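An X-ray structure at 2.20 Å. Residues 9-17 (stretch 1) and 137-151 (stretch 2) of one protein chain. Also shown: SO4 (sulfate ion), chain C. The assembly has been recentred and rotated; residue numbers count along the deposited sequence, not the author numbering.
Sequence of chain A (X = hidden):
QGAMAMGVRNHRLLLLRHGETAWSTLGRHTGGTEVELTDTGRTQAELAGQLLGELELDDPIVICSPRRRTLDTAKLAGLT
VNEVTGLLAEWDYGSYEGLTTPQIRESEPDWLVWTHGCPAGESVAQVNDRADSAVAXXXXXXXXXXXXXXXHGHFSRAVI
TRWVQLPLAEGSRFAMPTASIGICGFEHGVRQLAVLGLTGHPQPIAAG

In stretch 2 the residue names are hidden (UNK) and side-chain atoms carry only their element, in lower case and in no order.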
# COMPACT_ATOMS: atom_id res chain seq x y z
N ARG A 9 4.48 -12.08 -13.95
CA ARG A 9 4.84 -13.41 -13.40
C ARG A 9 3.66 -13.91 -12.60
O ARG A 9 2.68 -13.19 -12.39
CB ARG A 9 6.06 -13.33 -12.47
CG ARG A 9 7.10 -14.40 -12.75
CD ARG A 9 6.46 -15.78 -12.89
NE ARG A 9 7.35 -16.70 -13.59
CZ ARG A 9 7.36 -16.90 -14.91
NH1 ARG A 9 6.52 -16.24 -15.70
NH2 ARG A 9 8.25 -17.73 -15.44
N ASN A 10 3.78 -15.15 -12.15
CA ASN A 10 2.74 -15.80 -11.37
C ASN A 10 3.13 -15.84 -9.89
O ASN A 10 2.45 -16.48 -9.09
CB ASN A 10 2.56 -17.22 -11.91
CG ASN A 10 2.41 -17.26 -13.42
OD1 ASN A 10 2.82 -18.22 -14.08
ND2 ASN A 10 1.82 -16.21 -13.97
N HIS A 11 4.22 -15.15 -9.53
CA HIS A 11 4.67 -15.12 -8.14
C HIS A 11 4.72 -13.74 -7.49
O HIS A 11 4.54 -12.72 -8.16
CB HIS A 11 6.02 -15.82 -7.99
CG HIS A 11 5.93 -17.31 -8.17
ND1 HIS A 11 6.15 -17.93 -9.38
CD2 HIS A 11 5.54 -18.28 -7.31
CE1 HIS A 11 5.88 -19.22 -9.27
NE2 HIS A 11 5.51 -19.46 -8.02
N ARG A 12 4.98 -13.72 -6.18
CA ARG A 12 5.01 -12.48 -5.40
C ARG A 12 6.24 -12.27 -4.53
O ARG A 12 6.90 -13.22 -4.12
CB ARG A 12 3.78 -12.41 -4.48
CG ARG A 12 2.44 -12.44 -5.16
CD ARG A 12 1.35 -12.77 -4.14
NE ARG A 12 1.57 -14.10 -3.56
CZ ARG A 12 0.81 -14.65 -2.61
NH1 ARG A 12 -0.25 -14.00 -2.13
NH2 ARG A 12 1.10 -15.87 -2.16
N LEU A 13 6.51 -11.00 -4.22
CA LEU A 13 7.62 -10.63 -3.35
C LEU A 13 6.99 -10.07 -2.07
O LEU A 13 6.31 -9.05 -2.10
CB LEU A 13 8.50 -9.54 -4.00
CG LEU A 13 9.48 -8.79 -3.08
CD1 LEU A 13 10.47 -9.77 -2.45
CD2 LEU A 13 10.21 -7.73 -3.87
N LEU A 14 7.17 -10.76 -0.94
CA LEU A 14 6.59 -10.26 0.30
C LEU A 14 7.72 -9.70 1.15
O LEU A 14 8.85 -10.17 1.09
CB LEU A 14 5.89 -11.36 1.09
CG LEU A 14 5.10 -12.54 0.50
CD1 LEU A 14 3.88 -12.77 1.37
CD2 LEU A 14 4.68 -12.29 -0.93
N LEU A 15 7.41 -8.67 1.93
CA LEU A 15 8.40 -8.07 2.82
C LEU A 15 7.81 -8.03 4.22
O LEU A 15 6.65 -7.66 4.39
CB LEU A 15 8.77 -6.66 2.38
CG LEU A 15 9.37 -6.55 0.98
CD1 LEU A 15 8.26 -6.46 -0.07
CD2 LEU A 15 10.25 -5.33 0.93
N LEU A 16 8.60 -8.40 5.21
CA LEU A 16 8.15 -8.39 6.60
C LEU A 16 9.12 -7.57 7.46
O LEU A 16 10.32 -7.87 7.49
CB LEU A 16 8.10 -9.82 7.15
CG LEU A 16 7.87 -9.92 8.67
CD1 LEU A 16 6.48 -9.37 9.02
CD2 LEU A 16 8.01 -11.36 9.16
N ARG A 17 8.60 -6.54 8.13
CA ARG A 17 9.44 -5.74 9.01
C ARG A 17 9.52 -6.47 10.35
O ARG A 17 8.54 -7.09 10.77
CB ARG A 17 8.86 -4.34 9.25
CG ARG A 17 9.72 -3.49 10.21
CD ARG A 17 9.15 -2.10 10.44
NE ARG A 17 10.01 -1.30 11.32
CZ ARG A 17 9.64 -0.14 11.86
NH1 ARG A 17 8.44 0.36 11.62
NH2 ARG A 17 10.46 0.52 12.68
N UNK A 137 17.46 -9.67 -7.16
CA UNK A 137 17.56 -10.96 -6.51
C UNK A 137 16.19 -11.66 -6.51
O UNK A 137 16.07 -12.82 -6.90
c UNK A 137 19.16 -13.00 -4.72
c UNK A 137 18.12 -12.03 -4.18
c UNK A 137 18.05 -10.78 -5.07
c UNK A 137 18.47 -11.61 -2.77
N UNK A 138 15.17 -10.92 -6.09
CA UNK A 138 13.81 -11.44 -6.02
C UNK A 138 13.30 -11.98 -7.35
O UNK A 138 12.81 -13.10 -7.41
c UNK A 138 12.89 -10.34 -5.51
N UNK A 139 13.41 -11.17 -8.40
CA UNK A 139 12.96 -11.54 -9.74
C UNK A 139 13.55 -12.85 -10.25
O UNK A 139 12.92 -13.56 -11.03
c UNK A 139 13.27 -10.43 -10.74
c UNK A 139 13.05 -8.10 -11.56
c UNK A 139 12.50 -9.12 -10.59
c UNK A 139 11.02 -9.37 -10.85
N UNK A 140 14.76 -13.18 -9.80
CA UNK A 140 15.41 -14.41 -10.24
C UNK A 140 14.79 -15.64 -9.63
O UNK A 140 14.73 -16.69 -10.28
c UNK A 140 16.90 -14.39 -9.90
c UNK A 140 19.11 -15.55 -10.26
o UNK A 140 19.54 -15.48 -9.08
o UNK A 140 19.85 -15.57 -11.27
c UNK A 140 17.62 -15.60 -10.47
N UNK A 141 14.32 -15.54 -8.39
CA UNK A 141 13.70 -16.70 -7.76
C UNK A 141 12.21 -16.77 -8.04
O UNK A 141 11.63 -17.85 -8.04
c UNK A 141 15.33 -16.99 -5.84
n UNK A 141 16.25 -16.01 -5.54
c UNK A 141 15.99 -18.17 -5.72
n UNK A 141 17.28 -17.88 -5.36
c UNK A 141 13.92 -16.68 -6.25
c UNK A 141 17.41 -16.57 -5.25
N UNK A 142 11.60 -15.62 -8.28
CA UNK A 142 10.16 -15.54 -8.55
C UNK A 142 9.83 -16.24 -9.86
O UNK A 142 8.66 -16.38 -10.24
c UNK A 142 9.76 -13.35 -7.27
c UNK A 142 7.68 -11.61 -8.04
s UNK A 142 9.43 -11.58 -7.42
c UNK A 142 9.72 -14.07 -8.62
N UNK A 143 10.86 -16.67 -10.57
CA UNK A 143 10.66 -17.37 -11.83
C UNK A 143 10.05 -18.75 -11.55
O UNK A 143 9.45 -19.36 -12.43
c UNK A 143 12.00 -17.54 -12.54
o UNK A 143 11.80 -18.11 -13.82
N UNK A 144 10.20 -19.21 -10.32
CA UNK A 144 9.69 -20.52 -9.94
C UNK A 144 9.04 -20.58 -8.56
O UNK A 144 8.35 -21.55 -8.25
o UNK A 144 11.85 -21.23 -9.08
c UNK A 144 10.82 -21.55 -10.01
N UNK A 145 9.24 -19.56 -7.74
CA UNK A 145 8.68 -19.55 -6.39
C UNK A 145 8.45 -18.13 -5.85
O UNK A 145 8.88 -17.14 -6.46
n UNK A 145 11.82 -21.21 -3.48
c UNK A 145 9.62 -20.31 -5.44
n UNK A 145 13.90 -22.16 -3.27
c UNK A 145 12.10 -20.61 -4.79
c UNK A 145 11.00 -19.64 -5.26
c UNK A 145 12.68 -21.94 -2.79
n UNK A 145 12.34 -22.45 -1.61
N UNK A 146 7.76 -18.05 -4.70
CA UNK A 146 7.50 -16.77 -4.04
C UNK A 146 8.74 -16.39 -3.22
O UNK A 146 9.49 -17.27 -2.78
o UNK A 146 4.88 -16.23 -4.95
c UNK A 146 6.29 -16.86 -3.11
c UNK A 146 4.96 -16.87 -3.88
o UNK A 146 4.00 -17.50 -3.39
N UNK A 147 8.94 -15.09 -3.02
CA UNK A 147 10.09 -14.58 -2.25
C UNK A 147 9.67 -13.77 -1.01
O UNK A 147 8.76 -12.96 -1.08
c UNK A 147 11.59 -14.49 -4.29
c UNK A 147 10.99 -13.67 -3.15
c UNK A 147 12.10 -13.04 -2.32
N UNK A 148 10.35 -14.01 0.11
CA UNK A 148 10.06 -13.29 1.35
C UNK A 148 11.29 -12.64 1.97
O UNK A 148 12.27 -13.31 2.31
c UNK A 148 9.42 -14.24 2.38
c UNK A 148 8.36 -12.44 3.77
c UNK A 148 9.23 -13.68 3.80
c UNK A 148 8.60 -14.72 4.69
N UNK A 149 11.25 -11.31 2.10
CA UNK A 149 12.35 -10.57 2.70
C UNK A 149 11.96 -10.23 4.13
O UNK A 149 10.89 -9.66 4.35
c UNK A 149 14.46 -10.59 -1.08
c UNK A 149 13.81 -10.53 0.17
c UNK A 149 13.25 -9.34 0.63
c UNK A 149 14.56 -9.45 -1.87
c UNK A 149 12.60 -9.23 1.99
c UNK A 149 14.00 -8.25 -1.42
c UNK A 149 13.36 -8.20 -0.18
N UNK A 150 12.81 -10.58 5.09
CA UNK A 150 12.56 -10.20 6.49
C UNK A 150 13.60 -9.10 6.67
O UNK A 150 14.80 -9.39 6.73
c UNK A 150 12.57 -10.91 8.90
c UNK A 150 11.92 -12.53 7.06
c UNK A 150 12.81 -11.36 7.44
N UNK A 151 13.15 -7.85 6.74
CA UNK A 151 14.07 -6.72 6.80
C UNK A 151 13.64 -5.57 7.74
O UNK A 151 13.03 -5.82 8.78
c UNK A 151 14.27 -6.23 5.35
o UNK A 151 15.14 -5.12 5.23
S SO4 C . 13.91 -0.09 14.58
O1 SO4 C . 12.42 -0.20 14.46
O2 SO4 C . 14.31 -0.78 15.91
O3 SO4 C . 14.50 -0.84 13.54
O4 SO4 C . 14.14 1.32 14.80
O HOH W 1 2.00 -16.31 -5.18

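Position 137 has four side-chain carbons, forked at the second, out of reach of stretch 1. It is Leu137.

Position 138 has a single side-chain carbon, its CB, 3.9 Å from CD1 of Leu13. It is Ala138.

Position 139 has four carbons, forked at the second, and no contact. It is Leu139.

Position 140 has three carbons, the third carrying two oxygens, and no contact. It is Glu140.

Position 141 has one carbon, then a five-membered ring of three carbons and two nitrogens, out of reach. It is His141.

Position 142 has two carbons, a sulfur and a last carbon, unbranched. The sulfur is 4.1 Å from CB of Leu13, and the last carbon 3.9 Å from CA of Arg12. It is Met142. Its O lies 3.1 Å from ND1 of His11.

Position 143 has one carbon and one oxygen. Its CA-to-CB bond points away from stretch 1. The oxygen is 3.9 Å from NH2 of Arg9. It is Ser143.

Position 144 also has one carbon and one oxygen, and its CA-to-CB bond points away. Its backbone lies over a face of the His11 ring. It is Ser144.

Position 145 has three carbons, a nitrogen, and a carbon carrying two more nitrogens. The CA-to-CB bond points away, but CA sits over the same His11 face. It is Arg145.

Position 146 has two carbons, the second carrying two oxygens. One oxygen accepts a hydrogen bond from N of Arg12 at 2.8 Å. The other forms a salt bridge with NH2 of Arg12 at 3.5 Å. It is Asp146. Water 1 donates to its OD1 and accepts a weak hydrogen bond from Arg12 NE.

Position 147 has one carbon carrying two carbons. One lies 3.7 Å from CD1 of Leu13. It is Val147.

Position 148 has four carbons, forked at the second. An end carbon is 3.8 Å from CB of Leu14. It is Leu148.

Position 149 has one carbon and a ring of six carbons. CD1 of Leu13 sits over the ring face, 3.9 Å from the centroid, in a CH-pi contact. It is Phe149.

Position 150 has one carbon carrying two carbons, on the sheet face of Leu14 and Leu16. It is Val150.

Position 151 has one carbon and one oxygen, on the face of Leu13 and Leu15. It is Ser151.

The contact is a parallel strand pair. N of Leu14 and Leu16 donate to O of Val147 and Phe149. N of Val147, Phe149 and Ser151 donate to O of Arg12, Leu14 and Leu16. Asp146 anchors the ladder's start, and apolar side chains pack on both faces.

Stretch 2, residues 137-151: LALEHMSSRDVLFVS
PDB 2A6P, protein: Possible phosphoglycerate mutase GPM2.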